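Local coordinates for protein anaerobically-induced outer membrane porin OprE (Pseudomonas aeruginosa, PDB 4FRX) that forms a beta-barrel in the outer membrane and probably acts as a porin that lets small solutes pass, at residues A[22-27]-A[135-140]; A[154-159]-A[200-205]; A[206-211]-A[226-231]. All coordinates share one frame; numbering follows the deposited sequence.

In the fold
The three contacts sample two kinds of place in one barrel. Interaction 1 is buried, about 14 Å from the chain centre, and presses the loop 135-140 against strand 17-28 through the Phe22 ring on loop backbone and through side chains, with no inter-segment hydrogen bond. Interactions 2 and 3 are surface contacts between neighbouring antiparallel strands, held by backbone hydrogen bonds and edged by detergent. Their centres lie about 10 Å apart, and they join directly: strand 195-203 of interaction 2 pairs with strand 208-217 of interaction 3, Lys203 NZ reaching Thr209 OG1 at 2.9 Å, and both touch the same C8E molecule. Interaction 1 sits across the chain's centre, its nearest atoms about 18 Å from either.

Interaction 1: residues A[22-27]-A[135-140]; sequences FYINTD and DGRLLP
Phe22 lays a ring face against the backbone of Arg137. Arg137 O stands over that face toward the rim, 3.5 Å from Phe22 CD1, and Arg137 CA lies 3.9 Å from the ring centroid, 20° off the normal, a CH-pi contact. The ring also approaches the preceding carbonyl obliquely, Phe22 CZ to Gly136 O being 3.5 Å. Phe22 CG, anti to the backbone N (chi1 -177°), starts the ring toward the Arg137 backbone; Phe22 CB touches Leu138 CD1 at 3.6 Å. This buried half is the tight one, and Arg427 and Ile429 of strand 423-434 add to the packing around Phe22. Toward the partly exposed guanidinium of Arg137 the contact thins to one methyl: CD1 of the buried Ile24 rests over one face, off-centre and 3.6 Å from Arg137 NE. That group is steadied from within its own loop: Arg137 NH1 bonds to Gly136 O at 2.9 Å, in the guanidinium plane but with the donor above the carbonyl plane. Arg137 NE is taken by Thr89 OG1, and Arg427 and Arg169 lie close by. A loop folded onto the barrel wall beside clustered arginines is consistent with the constricted, basic pore lining of OprD-family channels.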
loop_
_atom_site.group_PDB
_atom_site.type_symbol
_atom_site.label_atom_id
_atom_site.label_comp_id
_atom_site.label_asym_id
_atom_site.label_seq_id
_atom_site.Cartn_x
_atom_site.Cartn_y
_atom_site.Cartn_z
ATOM N N PHE A 22 18.852 0.317 0.496
ATOM C CA PHE A 22 17.938 -0.065 -0.582
ATOM C C PHE A 22 18.551 0.070 -1.966
ATOM O O PHE A 22 18.921 1.161 -2.401
ATOM C CB PHE A 22 16.643 0.764 -0.518
ATOM C CG PHE A 22 15.621 0.374 -1.547
ATOM C CD1 PHE A 22 14.722 -0.660 -1.292
ATOM C CD2 PHE A 22 15.559 1.027 -2.769
ATOM C CE1 PHE A 22 13.783 -1.036 -2.247
ATOM C CE2 PHE A 22 14.630 0.657 -3.729
ATOM C CZ PHE A 22 13.731 -0.378 -3.464
ATOM N N TYR A 23 18.640 -1.057 -2.659
ATOM C CA TYR A 23 19.171 -1.081 -3.999
ATOM C C TYR A 23 18.075 -1.545 -4.963
ATOM O O TYR A 23 17.381 -2.516 -4.687
ATOM C CB TYR A 23 20.361 -2.034 -4.048
ATOM C CG TYR A 23 20.856 -2.265 -5.446
ATOM C CD1 TYR A 23 21.725 -1.365 -6.054
ATOM C CD2 TYR A 23 20.448 -3.380 -6.170
ATOM C CE1 TYR A 23 22.173 -1.578 -7.345
ATOM C CE2 TYR A 23 20.890 -3.597 -7.451
ATOM C CZ TYR A 23 21.750 -2.697 -8.033
ATOM O OH TYR A 23 22.173 -2.933 -9.315
ATOM N N ILE A 24 17.910 -0.852 -6.081
ATOM C CA ILE A 24 16.983 -1.324 -7.100
ATOM C C ILE A 24 17.562 -1.235 -8.512
ATOM O O ILE A 24 18.215 -0.245 -8.876
ATOM C CB ILE A 24 15.596 -0.607 -7.011
ATOM C CG1 ILE A 24 14.611 -1.186 -8.030
ATOM C CG2 ILE A 24 15.723 0.883 -7.238
ATOM C CD1 ILE A 24 13.191 -0.674 -7.843
ATOM N N ASN A 25 17.361 -2.293 -9.297
ATOM C CA ASN A 25 17.691 -2.218 -10.713
ATOM C C ASN A 25 16.529 -2.688 -11.570
ATOM O O ASN A 25 15.833 -3.637 -11.226
ATOM C CB ASN A 25 19.035 -2.900 -11.070
ATOM C CG ASN A 25 19.028 -4.416 -10.880
ATOM O OD1 ASN A 25 18.068 -5.108 -11.220
ATOM N ND2 ASN A 25 20.131 -4.940 -10.364
ATOM N N THR A 26 16.303 -1.982 -12.665
ATOM C CA THR A 26 15.197 -2.306 -13.545
ATOM C C THR A 26 15.709 -2.427 -14.972
ATOM O O THR A 26 16.606 -1.698 -15.395
ATOM C CB THR A 26 14.101 -1.227 -13.485
ATOM O OG1 THR A 26 13.763 -0.956 -12.123
ATOM C CG2 THR A 26 12.849 -1.688 -14.210
ATOM N N ASP A 27 15.136 -3.370 -15.700
ATOM C CA ASP A 27 15.448 -3.562 -17.103
ATOM C C ASP A 27 14.125 -3.459 -17.862
ATOM O O ASP A 27 13.200 -4.229 -17.598
ATOM C CB ASP A 27 16.076 -4.938 -17.285
ATOM C CG ASP A 27 16.865 -5.057 -18.570
ATOM O OD1 ASP A 27 16.557 -4.336 -19.545
ATOM O OD2 ASP A 27 17.800 -5.881 -18.607
ATOM N N ASP A 135 5.402 1.708 0.601
ATOM C CA ASP A 135 6.749 1.742 1.151
ATOM C C ASP A 135 7.639 0.807 0.330
ATOM O O ASP A 135 8.390 -0.004 0.881
ATOM C CB ASP A 135 6.721 1.308 2.613
ATOM C CG ASP A 135 8.006 1.639 3.346
ATOM O OD1 ASP A 135 8.822 2.434 2.823
ATOM O OD2 ASP A 135 8.195 1.098 4.454
ATOM N N GLY A 136 7.530 0.926 -0.990
ATOM C CA GLY A 136 8.242 0.048 -1.902
ATOM C C GLY A 136 9.635 0.514 -2.299
ATOM O O GLY A 136 10.289 -0.135 -3.118
ATOM N N ARG A 137 10.093 1.638 -1.745
ATOM C CA ARG A 137 11.417 2.141 -2.109
ATOM C C ARG A 137 12.236 2.434 -0.861
ATOM O O ARG A 137 12.330 1.586 0.019
ATOM C CB ARG A 137 11.329 3.356 -3.043
ATOM C CG ARG A 137 10.664 3.056 -4.421
ATOM C CD ARG A 137 11.470 2.053 -5.259
ATOM N NE ARG A 137 10.868 1.840 -6.587
ATOM C CZ ARG A 137 9.963 0.904 -6.870
ATOM N NH1 ARG A 137 9.535 0.082 -5.925
ATOM N NH2 ARG A 137 9.480 0.791 -8.107
ATOM N N LEU A 138 12.811 3.629 -0.776
ATOM C CA LEU A 138 13.734 3.937 0.333
ATOM C C LEU A 138 13.039 4.496 1.566
ATOM O O LEU A 138 13.318 4.075 2.702
ATOM C CB LEU A 138 14.822 4.921 -0.139
ATOM C CG LEU A 138 15.963 5.235 0.834
ATOM C CD1 LEU A 138 16.725 3.966 1.194
ATOM C CD2 LEU A 138 16.916 6.280 0.241
ATOM N N LEU A 139 12.150 5.459 1.339
ATOM C CA LEU A 139 11.421 6.109 2.420
ATOM C C LEU A 139 9.928 5.970 2.123
ATOM O O LEU A 139 9.524 5.971 0.969
ATOM C CB LEU A 139 11.820 7.591 2.536
ATOM C CG LEU A 139 13.316 7.893 2.781
ATOM C CD1 LEU A 139 13.599 9.389 2.767
ATOM C CD2 LEU A 139 13.762 7.296 4.106
ATOM N N PRO A 140 9.114 5.819 3.167
ATOM C CA PRO A 140 7.682 5.577 2.982
ATOM C C PRO A 140 6.862 6.802 2.585
ATOM O O PRO A 140 7.239 7.959 2.838
ATOM C CB PRO A 140 7.235 5.095 4.365
ATOM C CG PRO A 140 8.224 5.749 5.311
ATOM C CD PRO A 140 9.523 5.706 4.578
#

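Interaction 2: residues A[154-159]-A[200-205]; sequences KDFTLV and GDYKVN. With C8E ((hydroxyethyloxy)tri(ethyloxy)octane), chain C.
Tyr202 meets Phe156 across neighbouring strands, and its atoms can be followed outward one by one. Its CB lies off-centre above the Phe156 ring, 4.3 Å from the centroid, in a CH-pi contact, while also touching C10 of the C8E detergent of chain C. Tyr202 CG, anti to the backbone N (chi1 177°), is thereby placed 3.9 Å from both Phe156 CZ and C10 of the detergent. Beyond it the two ortho carbons part company: Tyr202 CD1 sits over the face of Phe156, 3.4 Å from Phe156 CZ, and Tyr202 CD2 turns to the detergent, 3.8 Å from its C8. The rings meet obliquely, their planes 34° apart.

Under these rings runs the ladder of an antiparallel beta barrel, with strand directions 176° apart. Phe156 and Tyr202 form a non-hydrogen-bonded pair; the next pair, Thr157 with Asp201, is hydrogen-bonded in both directions, and Lys203 N closes the end on Asp155 O at 2.9 Å with a nearly straight bond. On the Thr157 face a water joins Thr157 OG1 to Asp201 O, and Asp201 OD1 is held by Tyr213 and Gln211 of the next strand. The detergent against the aromatic face suggests that this side meets lipid, as in the aromatic girdles of outer-membrane porins.

Further out, Tyr202 CE1 reaches Asp155 CB at 3.7 Å. At the tip, Tyr202 OH packs 3.3 Å from C4 of the detergent and hydrogen-bonds a water lying in the ring plane, 3.0 Å away, which donates a second bond to Asp155 OD2.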
loop_
_atom_site.group_PDB
_atom_site.type_symbol
_atom_site.label_atom_id
_atom_site.label_comp_id
_atom_site.label_asym_id
_atom_site.label_seq_id
_atom_site.Cartn_x
_atom_site.Cartn_y
_atom_site.Cartn_z
ATOM N N LYS A 154 -16.561 -3.369 21.869
ATOM C CA LYS A 154 -16.007 -4.722 21.992
ATOM C C LYS A 154 -16.001 -5.526 20.684
ATOM O O LYS A 154 -16.995 -5.561 19.970
ATOM C CB LYS A 154 -16.738 -5.515 23.089
ATOM C CG LYS A 154 -16.144 -6.905 23.346
ATOM C CD LYS A 154 -16.918 -7.677 24.401
ATOM N N ASP A 155 -14.869 -6.167 20.407
ATOM C CA ASP A 155 -14.647 -6.953 19.193
ATOM C C ASP A 155 -14.599 -6.154 17.874
ATOM O O ASP A 155 -14.425 -6.749 16.815
ATOM C CB ASP A 155 -15.643 -8.108 19.081
ATOM C CG ASP A 155 -15.496 -9.113 20.212
ATOM O OD1 ASP A 155 -14.348 -9.474 20.549
ATOM O OD2 ASP A 155 -16.532 -9.530 20.762
ATOM N N PHE A 156 -14.731 -4.831 17.941
ATOM C CA PHE A 156 -14.593 -3.988 16.753
ATOM C C PHE A 156 -13.314 -3.185 16.829
ATOM O O PHE A 156 -12.886 -2.807 17.913
ATOM C CB PHE A 156 -15.745 -2.983 16.633
ATOM C CG PHE A 156 -17.048 -3.582 16.172
ATOM C CD1 PHE A 156 -17.922 -4.156 17.081
ATOM C CD2 PHE A 156 -17.402 -3.554 14.828
ATOM C CE1 PHE A 156 -19.124 -4.700 16.662
ATOM C CE2 PHE A 156 -18.599 -4.099 14.403
ATOM C CZ PHE A 156 -19.464 -4.671 15.324
ATOM N N THR A 157 -12.734 -2.900 15.672
ATOM C CA THR A 157 -11.657 -1.920 15.557
ATOM C C THR A 157 -12.143 -0.907 14.528
ATOM O O THR A 157 -12.241 -1.223 13.350
ATOM C CB THR A 157 -10.351 -2.578 15.078
ATOM O OG1 THR A 157 -10.096 -3.747 15.866
ATOM C CG2 THR A 157 -9.181 -1.623 15.220
ATOM N N LEU A 158 -12.485 0.294 14.975
ATOM C CA LEU A 158 -13.161 1.252 14.106
ATOM C C LEU A 158 -12.264 2.420 13.735
ATOM O O LEU A 158 -11.341 2.769 14.478
ATOM C CB LEU A 158 -14.409 1.780 14.800
ATOM C CG LEU A 158 -15.399 0.700 15.240
ATOM C CD1 LEU A 158 -16.454 1.319 16.146
ATOM C CD2 LEU A 158 -16.040 0.062 14.006
ATOM N N VAL A 159 -12.521 3.020 12.578
ATOM C CA VAL A 159 -11.701 4.142 12.127
ATOM C C VAL A 159 -12.521 5.042 11.216
ATOM O O VAL A 159 -13.432 4.584 10.520
ATOM C CB VAL A 159 -10.376 3.657 11.432
ATOM C CG1 VAL A 159 -10.672 2.882 10.159
ATOM C CG2 VAL A 159 -9.427 4.826 11.131
ATOM N N GLY A 200 -14.455 -0.630 9.672
ATOM C CA GLY A 200 -14.050 -1.401 10.822
ATOM C C GLY A 200 -13.767 -2.849 10.517
ATOM O O GLY A 200 -14.126 -3.353 9.449
ATOM N N ASP A 201 -13.098 -3.498 11.464
ATOM C CA ASP A 201 -12.896 -4.936 11.465
ATOM C C ASP A 201 -13.702 -5.466 12.629
ATOM O O ASP A 201 -13.516 -5.014 13.753
ATOM C CB ASP A 201 -11.434 -5.285 11.737
ATOM C CG ASP A 201 -10.480 -4.651 10.756
ATOM O OD1 ASP A 201 -10.897 -4.307 9.632
ATOM O OD2 ASP A 201 -9.296 -4.509 11.113
ATOM N N TYR A 202 -14.585 -6.421 12.371
ATOM C CA TYR A 202 -15.308 -7.103 13.446
ATOM C C TYR A 202 -14.767 -8.513 13.623
ATOM O O TYR A 202 -14.782 -9.311 12.688
ATOM C CB TYR A 202 -16.799 -7.188 13.138
ATOM C CG TYR A 202 -17.584 -7.946 14.186
ATOM C CD1 TYR A 202 -17.615 -7.511 15.506
ATOM C CD2 TYR A 202 -18.296 -9.092 13.861
ATOM C CE1 TYR A 202 -18.338 -8.197 16.475
ATOM C CE2 TYR A 202 -19.023 -9.789 14.829
ATOM C CZ TYR A 202 -19.037 -9.334 16.132
ATOM O OH TYR A 202 -19.749 -10.012 17.099
ATOM N N LYS A 203 -14.283 -8.809 14.823
ATOM C CA LYS A 203 -13.807 -10.145 15.159
ATOM C C LYS A 203 -14.985 -10.966 15.641
ATOM O O LYS A 203 -15.479 -10.748 16.741
ATOM C CB LYS A 203 -12.789 -10.067 16.299
ATOM C CG LYS A 203 -11.936 -11.302 16.423
ATOM C CD LYS A 203 -11.143 -11.456 15.154
ATOM C CE LYS A 203 -10.344 -12.749 15.100
ATOM N NZ LYS A 203 -10.682 -13.550 13.884
ATOM N N VAL A 204 -15.434 -11.914 14.830
ATOM C CA VAL A 204 -16.587 -12.728 15.188
ATOM C C VAL A 204 -16.202 -13.729 16.271
ATOM O O VAL A 204 -16.927 -13.939 17.231
ATOM C CB VAL A 204 -17.105 -13.504 13.970
ATOM C CG1 VAL A 204 -18.297 -14.382 14.361
ATOM C CG2 VAL A 204 -17.474 -12.538 12.838
ATOM N N ASN A 205 -15.059 -14.364 16.068
ATOM C CA ASN A 205 -14.503 -15.334 16.989
ATOM C C ASN A 205 -13.033 -15.467 16.641
ATOM O O ASN A 205 -12.499 -14.662 15.876
ATOM C CB ASN A 205 -15.212 -16.687 16.864
ATOM C CG ASN A 205 -15.243 -17.213 15.435
ATOM O OD1 ASN A 205 -14.235 -17.221 14.737
ATOM N ND2 ASN A 205 -16.415 -17.665 15.001
HETATM C C1 C8E C . -22.746 -9.000 20.670
HETATM C C2 C8E C . -23.048 -7.750 19.852
HETATM C C3 C8E C . -21.953 -7.458 18.830
HETATM C C4 C8E C . -22.328 -7.996 17.455
HETATM C C5 C8E C . -22.726 -6.882 16.496
HETATM C C6 C8E C . -22.952 -7.454 15.102
HETATM C C7 C8E C . -22.163 -6.667 14.068
HETATM C C8 C8E C . -21.664 -7.576 12.955
HETATM O O9 C8E C . -21.432 -6.798 11.802
HETATM C C10 C8E C . -20.075 -6.465 11.608
HETATM C C11 C8E C . -19.905 -5.936 10.188
HETATM O O12 C8E C . -18.603 -5.424 10.022
HETATM C C13 C8E C . -17.938 -6.031 8.939
HETATM O O HOH W 1 -19.568 -9.375 19.986
HETATM O O HOH W 2 -11.449 -6.155 15.642
#

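Interaction 3: residues A[206-211]-A[226-231]; sequences KDLTLQ and LGLIHN. With C8E ((hydroxyethyloxy)tri(ethyloxy)octane), chain F; C8E ((hydroxyethyloxy)tri(ethyloxy)octane), chain C.
Leu208 and Leu228 meet at a slant on one side of their strand pair, with Leu208 CD1 set 3.8 Å from Leu228 CG. Leu208 CG is anti to the backbone N (chi1 -177°), and from it CD1 reaches the partner strand; the same methyl comes to the His230 imidazole at its edge, near the ring plane, 4.1 Å from His230 CD2. Leu210 takes another attitude: it lies side by side with Leu228, both pointing the same way, with a light touch of 4.2 Å between Leu210 CD2 and Leu228 CD1. Over this leucine face lie two detergents. Leu228 CB is 3.7 Å from C7 of the C8E of chain F, and Leu210 CB is 3.5 Å from C13 of that of chain C, consistent with these side chains facing the membrane on the outer wall of the barrel.

The strands belong to a beta hairpin, 208-217 with 221-234, and run 171° apart. Thr209 and Ile229 make a hydrogen-bonded pair, N to O both ways at equal 167° angles; Gln211 pairs likewise with Gly227.

The opposite face mixes Ile229 with polar groups, among them Thr209 and Gln211, whose side chains turn to the preceding strand and its end. Gln211 leans over the glycine, its OE1 4.2 Å from Gly227 CA. At the hairpin's open end Asn231 N binds Asp207 O at 2.8 Å, and a water donates to Asn231 O and, weakly, to Asp207 OD2.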
loop_
_atom_site.group_PDB
_atom_site.type_symbol
_atom_site.label_atom_id
_atom_site.label_comp_id
_atom_site.label_asym_id
_atom_site.label_seq_id
_atom_site.Cartn_x
_atom_site.Cartn_y
_atom_site.Cartn_z
ATOM N N LYS A 206 -12.399 -16.493 17.182
ATOM C CA LYS A 206 -10.978 -16.757 16.980
ATOM C C LYS A 206 -10.603 -16.955 15.501
ATOM O O LYS A 206 -9.480 -16.678 15.092
ATOM C CB LYS A 206 -10.605 -18.018 17.773
ATOM C CG LYS A 206 -9.174 -18.076 18.252
ATOM C CD LYS A 206 -8.932 -19.349 19.048
ATOM N N ASP A 207 -11.548 -17.434 14.704
ATOM C CA ASP A 207 -11.233 -17.889 13.364
ATOM C C ASP A 207 -11.744 -16.979 12.253
ATOM O O ASP A 207 -11.354 -17.153 11.107
ATOM C CB ASP A 207 -11.798 -19.292 13.146
ATOM C CG ASP A 207 -11.286 -20.290 14.168
ATOM O OD1 ASP A 207 -10.080 -20.238 14.495
ATOM O OD2 ASP A 207 -12.091 -21.113 14.651
ATOM N N LEU A 208 -12.610 -16.027 12.586
ATOM C CA LEU A 208 -13.331 -15.270 11.563
ATOM C C LEU A 208 -13.381 -13.783 11.869
ATOM O O LEU A 208 -13.753 -13.378 12.969
ATOM C CB LEU A 208 -14.760 -15.806 11.427
ATOM C CG LEU A 208 -15.670 -15.186 10.360
ATOM C CD1 LEU A 208 -15.076 -15.340 8.958
ATOM C CD2 LEU A 208 -17.053 -15.807 10.424
ATOM N N THR A 209 -13.012 -12.979 10.874
ATOM C CA THR A 209 -13.092 -11.529 10.937
ATOM C C THR A 209 -13.853 -11.026 9.720
ATOM O O THR A 209 -13.656 -11.526 8.623
ATOM C CB THR A 209 -11.681 -10.903 10.932
ATOM O OG1 THR A 209 -11.024 -11.220 12.163
ATOM C CG2 THR A 209 -11.743 -9.366 10.765
ATOM N N LEU A 210 -14.720 -10.045 9.927
ATOM C CA LEU A 210 -15.430 -9.386 8.833
ATOM C C LEU A 210 -14.956 -7.931 8.753
ATOM O O LEU A 210 -14.515 -7.358 9.744
ATOM C CB LEU A 210 -16.918 -9.390 9.117
ATOM C CG LEU A 210 -17.497 -10.764 9.468
ATOM C CD1 LEU A 210 -18.977 -10.587 9.766
ATOM C CD2 LEU A 210 -17.272 -11.743 8.313
ATOM N N GLN A 211 -15.090 -7.322 7.587
ATOM C CA GLN A 211 -14.649 -5.953 7.407
ATOM C C GLN A 211 -15.623 -5.223 6.505
ATOM O O GLN A 211 -16.169 -5.808 5.576
ATOM C CB GLN A 211 -13.309 -5.945 6.706
ATOM C CG GLN A 211 -12.122 -6.423 7.519
ATOM C CD GLN A 211 -10.861 -6.375 6.689
ATOM O OE1 GLN A 211 -10.785 -7.007 5.632
ATOM N NE2 GLN A 211 -9.877 -5.599 7.138
ATOM N N LEU A 226 -16.202 -4.834 1.204
ATOM C CA LEU A 226 -16.514 -5.870 2.185
ATOM C C LEU A 226 -15.387 -6.895 2.149
ATOM O O LEU A 226 -14.818 -7.155 1.084
ATOM C CB LEU A 226 -17.851 -6.550 1.862
ATOM C CG LEU A 226 -19.091 -5.665 2.012
ATOM C CD1 LEU A 226 -20.303 -6.313 1.327
ATOM C CD2 LEU A 226 -19.381 -5.357 3.476
ATOM N N GLY A 227 -15.060 -7.468 3.307
ATOM C CA GLY A 227 -13.987 -8.438 3.394
ATOM C C GLY A 227 -14.287 -9.541 4.402
ATOM O O GLY A 227 -15.045 -9.355 5.347
ATOM N N LEU A 228 -13.668 -10.695 4.208
ATOM C CA LEU A 228 -13.795 -11.774 5.170
ATOM C C LEU A 228 -12.458 -12.468 5.210
ATOM O O LEU A 228 -11.846 -12.682 4.173
ATOM C CB LEU A 228 -14.908 -12.735 4.731
ATOM C CG LEU A 228 -15.128 -14.099 5.395
ATOM C CD1 LEU A 228 -16.586 -14.490 5.230
ATOM C CD2 LEU A 228 -14.239 -15.188 4.811
ATOM N N ILE A 229 -12.003 -12.815 6.410
ATOM C CA ILE A 229 -10.829 -13.641 6.558
ATOM C C ILE A 229 -11.206 -14.769 7.503
ATOM O O ILE A 229 -11.679 -14.520 8.613
ATOM C CB ILE A 229 -9.659 -12.869 7.168
ATOM C CG1 ILE A 229 -9.327 -11.638 6.319
ATOM C CG2 ILE A 229 -8.433 -13.784 7.287
ATOM C CD1 ILE A 229 -8.468 -11.946 5.123
ATOM N N HIS A 230 -11.025 -16.004 7.053
ATOM C CA HIS A 230 -11.376 -17.158 7.875
ATOM C C HIS A 230 -10.223 -18.144 7.972
ATOM O O HIS A 230 -9.588 -18.473 6.970
ATOM C CB HIS A 230 -12.607 -17.863 7.311
ATOM C CG HIS A 230 -13.019 -19.061 8.106
ATOM N ND1 HIS A 230 -12.612 -20.339 7.789
ATOM C CD2 HIS A 230 -13.770 -19.173 9.228
ATOM C CE1 HIS A 230 -13.107 -21.187 8.674
ATOM N NE2 HIS A 230 -13.808 -20.506 9.558
ATOM N N ASN A 231 -9.950 -18.613 9.182
ATOM C CA ASN A 231 -8.891 -19.589 9.386
ATOM C C ASN A 231 -9.474 -20.914 9.861
ATOM O O ASN A 231 -10.231 -20.950 10.820
ATOM C CB ASN A 231 -7.823 -19.054 10.337
ATOM C CG ASN A 231 -6.839 -18.108 9.638
ATOM O OD1 ASN A 231 -6.087 -18.526 8.763
ATOM N ND2 ASN A 231 -6.842 -16.841 10.027
HETATM C C3 C8E F . -19.823 -8.504 6.082
HETATM C C4 C8E F . -19.326 -9.799 5.433
HETATM C C5 C8E F . -18.328 -9.533 4.311
HETATM C C6 C8E F . -18.614 -10.338 3.049
HETATM C C7 C8E F . -17.411 -11.154 2.585
HETATM C C8 C8E F . -16.628 -10.482 1.458
HETATM O O9 C8E F . -16.967 -11.046 0.205
HETATM O O18 C8E F . -23.930 -11.129 -5.257
HETATM C C19 C8E F . -24.729 -11.479 -6.360
HETATM C C20 C8E F . -23.716 -11.628 -7.467
HETATM O O21 C8E F . -23.791 -12.950 -7.925
HETATM C C1 C8E C . -22.746 -9.000 20.670
HETATM C C2 C8E C . -23.048 -7.750 19.852
HETATM C C3 C8E C . -21.953 -7.458 18.830
HETATM C C4 C8E C . -22.328 -7.996 17.455
HETATM C C5 C8E C . -22.726 -6.882 16.496
HETATM C C6 C8E C . -22.952 -7.454 15.102
HETATM C C7 C8E C . -22.163 -6.667 14.068
HETATM C C8 C8E C . -21.664 -7.576 12.955
HETATM O O9 C8E C . -21.432 -6.798 11.802
HETATM C C10 C8E C . -20.075 -6.465 11.608
HETATM C C11 C8E C . -19.905 -5.936 10.188
HETATM O O12 C8E C . -18.603 -5.424 10.022
HETATM C C13 C8E C . -17.938 -6.031 8.939
HETATM O O HOH W 3 -12.697 -22.502 12.028
#